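Local coordinates for uncharacterized protein (Legionella longbeachae NSW150, PDB 4JZA) that is a phosphoinositide phosphatase, probably removing the 3-phosphate from phosphatidylinositol 3-phosphate and so acting on lipid metabolism during the encounter of this pathogen with its host, at residues A46-S51 and Q611-S616; I521-G526 and Y625-I630. All blocks are in the same frame, centred on the assembly; numbering follows the deposited sequence.

Contact 1 of 2, residues A46-S51 and Q611-S616; sequences ARRVDS and QNAPGS
A turn of helix 41-62 runs against the tight turn that follows helix 604-612, the CA atoms of Arg48 and Gly615 coming within 4.1 Å of each other. Gly615 has no CB to collide with Arg48 CB, so the backbones can draw this close; its positive phi (91°) suits its place in the type II turn. Arg48 leaves the helix with CG anti to its backbone N, bends at chi2, and reaches alongside the turn so that NH1 donates to Pro614 O at 3.0 Å. That bond is bent, 138° at the hydrogen, and the nitrogen sits above the carbonyl plane. Arg48 CA also lies 3.2 Å from Pro614 O, a CA-H...O contact that is at most a weak addition. Over one face of the Arg48 guanidinium lies Ala613 CB, 3.8 Å from NH2.

The loop here is a type II beta turn from Ala613 to Ser616, and it ties the N-terminal helices to a segment some 560 residues later. Beyond the turn, Arg48 NH1 forms a salt bridge with Glu133 of helix 122-140 and NE bonds Asp653 O, which probably balances its charge in this buried setting. Pro614 fits between two helix side chains: CD faces Ser51 OG at 3.4 Å, while CB rests over a face of the Arg47 guanidinium, 3.7 Å from NH1. Ser51 OG hydrogen-bonds Glu133 OE1. Arg47, bent at chi3, crosses Pro614 at about a right angle, and its NH1 pairs with Glu617 OE2, which also accepts from Gly615 N.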
# COMPACT_ATOMS: atom_id res chain seq x y z
N ALA A 46 -9.66 16.46 -1.03
CA ALA A 46 -9.64 16.60 0.41
C ALA A 46 -9.51 15.24 1.12
O ALA A 46 -8.89 15.14 2.16
CB ALA A 46 -10.92 17.30 0.87
N ARG A 47 -10.12 14.19 0.57
CA ARG A 47 -10.06 12.89 1.26
C ARG A 47 -8.65 12.41 1.24
O ARG A 47 -8.19 11.91 2.25
CB ARG A 47 -11.00 11.81 0.70
CG ARG A 47 -12.48 12.07 0.91
CD ARG A 47 -13.35 10.96 0.29
NE ARG A 47 -13.69 10.09 1.40
CZ ARG A 47 -13.58 8.76 1.45
NH1 ARG A 47 -13.20 8.01 0.41
NH2 ARG A 47 -13.88 8.17 2.57
N ARG A 48 -7.96 12.60 0.12
CA ARG A 48 -6.59 12.07 -0.01
C ARG A 48 -5.62 12.86 0.84
O ARG A 48 -4.77 12.27 1.50
CB ARG A 48 -6.11 12.08 -1.45
CG ARG A 48 -4.98 11.11 -1.73
CD ARG A 48 -5.50 9.81 -2.29
NE ARG A 48 -4.51 8.78 -2.20
CZ ARG A 48 -4.22 8.13 -1.10
NH1 ARG A 48 -4.90 8.38 -0.00
NH2 ARG A 48 -3.26 7.22 -1.08
N VAL A 49 -5.74 14.17 0.81
CA VAL A 49 -4.94 14.98 1.70
C VAL A 49 -5.13 14.52 3.13
O VAL A 49 -4.16 14.23 3.84
CB VAL A 49 -5.26 16.49 1.58
CG1 VAL A 49 -4.56 17.27 2.69
CG2 VAL A 49 -4.79 17.04 0.25
N ASP A 50 -6.39 14.43 3.56
CA ASP A 50 -6.71 14.12 4.94
C ASP A 50 -6.18 12.76 5.31
O ASP A 50 -5.58 12.58 6.35
CB ASP A 50 -8.23 14.23 5.16
CG ASP A 50 -8.69 13.87 6.59
OD1 ASP A 50 -8.34 14.53 7.59
OD2 ASP A 50 -9.46 12.91 6.71
N SER A 51 -6.33 11.80 4.45
CA SER A 51 -5.88 10.44 4.78
C SER A 51 -4.36 10.34 4.95
O SER A 51 -3.89 9.58 5.78
CB SER A 51 -6.34 9.44 3.72
OG SER A 51 -6.20 8.12 4.18
N GLN A 611 -12.39 3.42 -0.46
CA GLN A 611 -12.21 3.05 0.91
C GLN A 611 -10.87 2.36 1.18
O GLN A 611 -10.41 2.34 2.30
CB GLN A 611 -13.34 2.15 1.33
CG GLN A 611 -14.70 2.83 1.40
CD GLN A 611 -15.81 1.83 1.70
OE1 GLN A 611 -15.84 0.70 1.18
NE2 GLN A 611 -16.70 2.22 2.53
N ASN A 612 -10.29 1.76 0.14
CA ASN A 612 -8.94 1.23 0.20
C ASN A 612 -7.85 2.28 0.37
O ASN A 612 -6.88 2.06 1.08
CB ASN A 612 -8.66 0.34 -1.01
CG ASN A 612 -9.41 -0.96 -0.96
OD1 ASN A 612 -8.95 -1.93 -0.36
ND2 ASN A 612 -10.56 -1.00 -1.58
N ALA A 613 -7.99 3.40 -0.32
CA ALA A 613 -7.15 4.57 -0.09
C ALA A 613 -7.97 5.83 -0.30
O ALA A 613 -8.14 6.26 -1.43
CB ALA A 613 -5.96 4.55 -1.03
N PRO A 614 -8.47 6.45 0.85
CA PRO A 614 -9.44 7.53 0.56
C PRO A 614 -8.92 8.67 -0.32
O PRO A 614 -7.80 9.12 -0.17
CB PRO A 614 -9.79 8.07 1.93
CG PRO A 614 -9.77 6.88 2.79
CD PRO A 614 -8.47 6.28 2.39
N GLY A 615 -9.79 9.14 -1.21
CA GLY A 615 -9.45 10.08 -2.25
C GLY A 615 -9.03 9.41 -3.54
O GLY A 615 -8.69 10.04 -4.52
N SER A 616 -9.09 8.09 -3.53
CA SER A 616 -8.67 7.28 -4.66
C SER A 616 -9.89 6.69 -5.33
O SER A 616 -9.85 5.58 -5.83
CB SER A 616 -7.72 6.19 -4.22
OG SER A 616 -6.46 6.74 -3.95

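Contact 2 of 2, residues I521-G526 and Y625-I630; sequences IFDYAG and YLPEDI
Water 1 is the best-held polar atom here, gripped by two bonds: it donates to Tyr625 O at 2.7 Å and to Ala525 O at 3.1 Å, bridging the two backbones. The contact joins two helix starts, with Asp523 at the N-cap of helix 524-542 and Pro627 at the N-cap of helix 628-637. Asp523 caps through its side chain. With CG anti to the backbone N (chi1 178°), the carboxylate folds back so that OD1 accepts from Gly526 N at 3.0 Å, in a fairly straight bond (155°) that meets the oxygen from above the carboxylate plane. A negative group at this end of the helix would suit the helix dipole.

Direct contact between the segments is by van der Waals touch. The Pro627 ring crosses Asp523 obliquely, presenting CB to both carboxylate oxygens, while CG lies against the bare CA of Gly526 at 3.6 Å. Arg589 of helix 587-602 also packs on Pro627 and, through NE, makes a salt bridge to Asp629 OD2. That pairing probably eases the proximity of two like charges, Asp523 OD2 and Asp629 OD1, which stand 5.3 Å apart. Near the water, the methyl of Ala525 points toward segment 625-630, its CB 3.6 Å from Tyr625 O.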
# COMPACT_ATOMS: atom_id res chain seq x y z
N ILE A 521 -13.60 -5.61 -37.42
CA ILE A 521 -13.88 -4.97 -36.12
C ILE A 521 -14.67 -5.91 -35.20
O ILE A 521 -15.68 -6.50 -35.59
CB ILE A 521 -14.68 -3.63 -36.24
CG1 ILE A 521 -15.58 -3.56 -37.50
CG2 ILE A 521 -13.71 -2.45 -36.22
CD1 ILE A 521 -16.76 -4.51 -37.53
N PHE A 522 -14.21 -6.05 -33.96
CA PHE A 522 -14.80 -6.99 -33.01
C PHE A 522 -14.64 -6.53 -31.56
O PHE A 522 -13.58 -6.08 -31.19
CB PHE A 522 -14.12 -8.35 -33.18
CG PHE A 522 -14.76 -9.45 -32.41
CD1 PHE A 522 -15.97 -10.02 -32.83
CD2 PHE A 522 -14.15 -9.94 -31.26
CE1 PHE A 522 -16.56 -11.04 -32.12
CE2 PHE A 522 -14.71 -10.99 -30.55
CZ PHE A 522 -15.93 -11.54 -30.98
N ASP A 523 -15.68 -6.64 -30.74
CA ASP A 523 -15.67 -6.07 -29.39
C ASP A 523 -15.13 -7.05 -28.36
O ASP A 523 -15.87 -7.63 -27.62
CB ASP A 523 -17.10 -5.60 -29.02
CG ASP A 523 -17.22 -5.03 -27.61
OD1 ASP A 523 -16.19 -4.58 -27.02
OD2 ASP A 523 -18.38 -5.02 -27.10
N TYR A 524 -13.81 -7.24 -28.33
CA TYR A 524 -13.19 -8.24 -27.45
C TYR A 524 -13.40 -7.90 -25.99
O TYR A 524 -13.48 -8.79 -25.17
CB TYR A 524 -11.68 -8.33 -27.69
CG TYR A 524 -11.28 -9.06 -28.93
CD1 TYR A 524 -11.27 -10.44 -28.97
CD2 TYR A 524 -10.88 -8.36 -30.05
CE1 TYR A 524 -10.90 -11.12 -30.11
CE2 TYR A 524 -10.53 -9.03 -31.19
CZ TYR A 524 -10.52 -10.40 -31.21
OH TYR A 524 -10.17 -11.03 -32.38
N ALA A 525 -13.42 -6.62 -25.66
CA ALA A 525 -13.65 -6.19 -24.30
C ALA A 525 -15.03 -6.66 -23.87
O ALA A 525 -15.21 -7.24 -22.81
CB ALA A 525 -13.52 -4.67 -24.17
N GLY A 526 -16.01 -6.42 -24.71
CA GLY A 526 -17.36 -6.83 -24.38
C GLY A 526 -17.51 -8.33 -24.28
O GLY A 526 -18.28 -8.85 -23.44
N TYR A 625 -11.12 -1.56 -20.66
CA TYR A 625 -11.96 -2.70 -20.23
C TYR A 625 -13.43 -2.60 -20.69
O TYR A 625 -14.18 -3.63 -20.74
CB TYR A 625 -11.92 -2.85 -18.69
CG TYR A 625 -10.56 -3.21 -18.19
CD1 TYR A 625 -9.97 -4.40 -18.59
CD2 TYR A 625 -9.82 -2.37 -17.34
CE1 TYR A 625 -8.69 -4.75 -18.18
CE2 TYR A 625 -8.54 -2.72 -16.89
CZ TYR A 625 -7.97 -3.92 -17.33
OH TYR A 625 -6.71 -4.37 -16.95
N LEU A 626 -13.86 -1.36 -20.99
CA LEU A 626 -15.24 -1.11 -21.38
C LEU A 626 -15.28 -1.17 -22.86
O LEU A 626 -14.35 -0.77 -23.52
CB LEU A 626 -15.72 0.27 -20.93
CG LEU A 626 -15.97 0.52 -19.43
CD1 LEU A 626 -16.27 1.99 -19.15
CD2 LEU A 626 -17.13 -0.33 -18.95
N PRO A 627 -16.36 -1.65 -23.41
CA PRO A 627 -16.70 -1.57 -24.82
C PRO A 627 -16.88 -0.13 -25.31
O PRO A 627 -17.30 0.72 -24.54
CB PRO A 627 -18.04 -2.30 -24.88
CG PRO A 627 -17.99 -3.30 -23.75
CD PRO A 627 -17.21 -2.62 -22.68
N GLU A 628 -16.62 0.13 -26.58
CA GLU A 628 -16.65 1.50 -27.06
C GLU A 628 -17.97 2.24 -26.81
O GLU A 628 -17.96 3.40 -26.42
CB GLU A 628 -16.20 1.61 -28.54
CG GLU A 628 -14.75 2.08 -28.69
CD GLU A 628 -14.53 3.41 -27.97
OE1 GLU A 628 -15.20 4.40 -28.39
OE2 GLU A 628 -13.73 3.46 -26.96
N ASP A 629 -19.11 1.58 -27.03
CA ASP A 629 -20.39 2.30 -26.93
C ASP A 629 -20.77 2.70 -25.51
O ASP A 629 -21.39 3.75 -25.31
CB ASP A 629 -21.54 1.59 -27.64
CG ASP A 629 -21.68 0.10 -27.27
OD1 ASP A 629 -20.80 -0.37 -26.52
OD2 ASP A 629 -22.66 -0.59 -27.75
N ILE A 630 -20.36 1.91 -24.53
CA ILE A 630 -20.57 2.26 -23.11
C ILE A 630 -19.66 3.40 -22.66
O ILE A 630 -20.08 4.36 -22.02
CB ILE A 630 -20.29 1.05 -22.21
CG1 ILE A 630 -21.32 -0.06 -22.51
CG2 ILE A 630 -20.39 1.44 -20.74
CD1 ILE A 630 -20.97 -1.43 -21.95
O HOH W 1 -13.27 -6.18 -20.65

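In the fold
Along the chain the four segments alternate, 46-51, 521-526, 611-616 and 625-630, so the two contacts cross. The centres of the contacts lie about 31 Å apart, their nearest atoms about 14 Å. The centre of contact 1 is about 13 Å from that of the chain, against the N-terminal helices 41-62 and 122-140; that of contact 2 is about 31 Å from it, where helix 524-542 begins. That helix leads into strand 545-549 of the central mixed sheet, and the loop to helix 556-574 has a sequence fitting the CX5R phosphatase signature. The chain from 604 to 637 serves both contacts, linking the N-terminal helices with this probable catalytic region, where Tyr625 touches Arg556, the arginine of that sequence.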